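Local coordinates for protein ferric-chelate reductase (NAD(P)H) (Archaeoglobus fulgidus, PDB 1I0R) that reduces chelated ferric iron, such as that in siderophores, with NADH or NADPH as electron donor and a flavin as cofactor, releasing ferrous iron, at residues A61-S65 and T100-V105. Residues are numbered along the deposited sequence; the frame is centred on the assembly and turned at random.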
loop_
_atom_site.group_PDB
_atom_site.type_symbol
_atom_site.label_atom_id
_atom_site.label_comp_id
_atom_site.label_asym_id
_atom_site.label_seq_id
_atom_site.Cartn_x
_atom_site.Cartn_y
_atom_site.Cartn_z
ATOM N N ALA B 61 8.517 5.054 17.671
ATOM C CA ALA B 61 8.449 3.632 17.350
ATOM C C ALA B 61 7.019 3.181 17.120
ATOM O O ALA B 61 6.085 3.820 17.584
ATOM C CB ALA B 61 9.086 2.794 18.477
ATOM N N PHE B 62 6.852 2.101 16.369
ATOM C CA PHE B 62 5.522 1.565 16.134
ATOM C C PHE B 62 5.538 0.079 15.837
ATOM O O PHE B 62 6.577 -0.492 15.444
ATOM C CB PHE B 62 4.779 2.348 14.996
ATOM C CG PHE B 62 5.388 2.208 13.607
ATOM C CD1 PHE B 62 5.054 1.131 12.781
ATOM C CD2 PHE B 62 6.240 3.195 13.111
ATOM C CE1 PHE B 62 5.578 1.046 11.469
ATOM C CE2 PHE B 62 6.762 3.128 11.813
ATOM C CZ PHE B 62 6.431 2.053 10.999
ATOM N N GLY B 63 4.388 -0.550 16.046
ATOM C CA GLY B 63 4.255 -1.958 15.754
ATOM C C GLY B 63 3.145 -2.138 14.743
ATOM O O GLY B 63 2.247 -1.293 14.661
ATOM N N VAL B 64 3.197 -3.224 13.979
ATOM C CA VAL B 64 2.160 -3.509 12.993
ATOM C C VAL B 64 1.728 -4.965 13.151
ATOM O O VAL B 64 2.573 -5.867 13.134
ATOM C CB VAL B 64 2.665 -3.336 11.515
ATOM C CG1 VAL B 64 1.568 -3.768 10.524
ATOM C CG2 VAL B 64 3.038 -1.886 11.253
ATOM N N SER B 65 0.428 -5.196 13.326
ATOM C CA SER B 65 -0.109 -6.553 13.386
ATOM C C SER B 65 -0.889 -6.774 12.074
ATOM O O SER B 65 -1.800 -5.995 11.759
ATOM C CB SER B 65 -1.091 -6.700 14.546
ATOM O OG SER B 65 -0.437 -6.445 15.773
ATOM N N THR B 100 11.686 -2.068 21.544
ATOM C CA THR B 100 11.419 -0.643 21.332
ATOM C C THR B 100 10.405 -0.084 22.316
ATOM O O THR B 100 10.224 1.133 22.387
ATOM C CB THR B 100 10.842 -0.352 19.943
ATOM O OG1 THR B 100 9.507 -0.870 19.889
ATOM C CG2 THR B 100 11.689 -0.958 18.856
ATOM N N GLY B 101 9.730 -0.961 23.054
ATOM C CA GLY B 101 8.741 -0.514 24.013
ATOM C C GLY B 101 7.309 -0.546 23.514
ATOM O O GLY B 101 6.371 -0.322 24.280
ATOM N N VAL B 102 7.114 -0.816 22.225
ATOM C CA VAL B 102 5.736 -0.844 21.745
ATOM C C VAL B 102 5.034 -2.174 22.009
ATOM O O VAL B 102 5.667 -3.225 22.069
ATOM C CB VAL B 102 5.650 -0.548 20.229
ATOM C CG1 VAL B 102 6.415 0.724 19.908
ATOM C CG2 VAL B 102 6.188 -1.710 19.439
ATOM N N PRO B 103 3.705 -2.138 22.193
ATOM C CA PRO B 103 2.975 -3.376 22.428
ATOM C C PRO B 103 2.734 -4.040 21.069
ATOM O O PRO B 103 2.184 -3.407 20.162
ATOM C CB PRO B 103 1.674 -2.892 23.080
ATOM C CG PRO B 103 1.448 -1.585 22.448
ATOM C CD PRO B 103 2.835 -0.962 22.382
ATOM N N LEU B 104 3.158 -5.286 20.908
ATOM C CA LEU B 104 2.947 -6.008 19.652
ATOM C C LEU B 104 1.763 -6.937 19.858
ATOM O O LEU B 104 1.868 -7.937 20.592
ATOM C CB LEU B 104 4.193 -6.822 19.289
ATOM C CG LEU B 104 5.435 -5.939 19.153
ATOM C CD1 LEU B 104 6.715 -6.780 19.277
ATOM C CD2 LEU B 104 5.356 -5.198 17.796
ATOM N N VAL B 105 0.630 -6.604 19.225
ATOM C CA VAL B 105 -0.572 -7.425 19.360
ATOM C C VAL B 105 -0.466 -8.691 18.516
ATOM O O VAL B 105 -0.352 -8.626 17.286
ATOM C CB VAL B 105 -1.838 -6.639 18.953
ATOM C CG1 VAL B 105 -3.065 -7.539 19.018
ATOM C CG2 VAL B 105 -2.030 -5.450 19.876
HETATM O O HOH W 1 1.113 -4.649 17.116
#
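Ala61 and Ser65, on the barrel strand 61-67, meet the outlying segment 100-105, which runs alongside in nearly the same direction, their end-to-end directions 22° apart. The CA atoms lie 5.8 Å apart even at the closest pair, Gly63 and Leu104, and no backbone-to-backbone hydrogen bond joins the two segments. Residues 62-65 pair instead by backbone bonds with Ala115 and Ile113 of strand 109-122 and with Thr17 and Ile15 of strand 14-20, so segment 100-105 packs across the outside of the barrel wall.

At one end the methyl of Ala61 sits 3.7 Å from Val102 CG1 and against Thr100 CB, a small side chain suited to so close a neighbour. Val102 lies along the strand, one methyl to each of two places: with CG1 anti to its own carbonyl carbon (chi1 -51°), that methyl lies by Ala61 while CG2 approaches the amide of Gly63. Leu104 then reaches in with CD2, 4.0 Å from Gly63 CA; the bare CA of Gly63 lets this methyl come close to the backbone. Gly101, with phi 97°, makes the turn before Val102, and Thr100 OG1 receives a weak bond from Val102 N besides bonding to Glu114.

The polar end belongs to Ser65. Its OG donates to Val105 O over 2.7 Å, in the carbonyl plane and on a lone pair, and accepts a bond from a water. That water accepts from Val105 N at 2.9 Å. Phe62 and Val64 point the other way, into the barrel, where both touch Val44.

The contact thus pairs an apolar seam with one buried hydroxyl and a bound water, which satisfy both backbone polar groups of Val105 and fasten the segment to the flavin reductase barrel without extending its sheet.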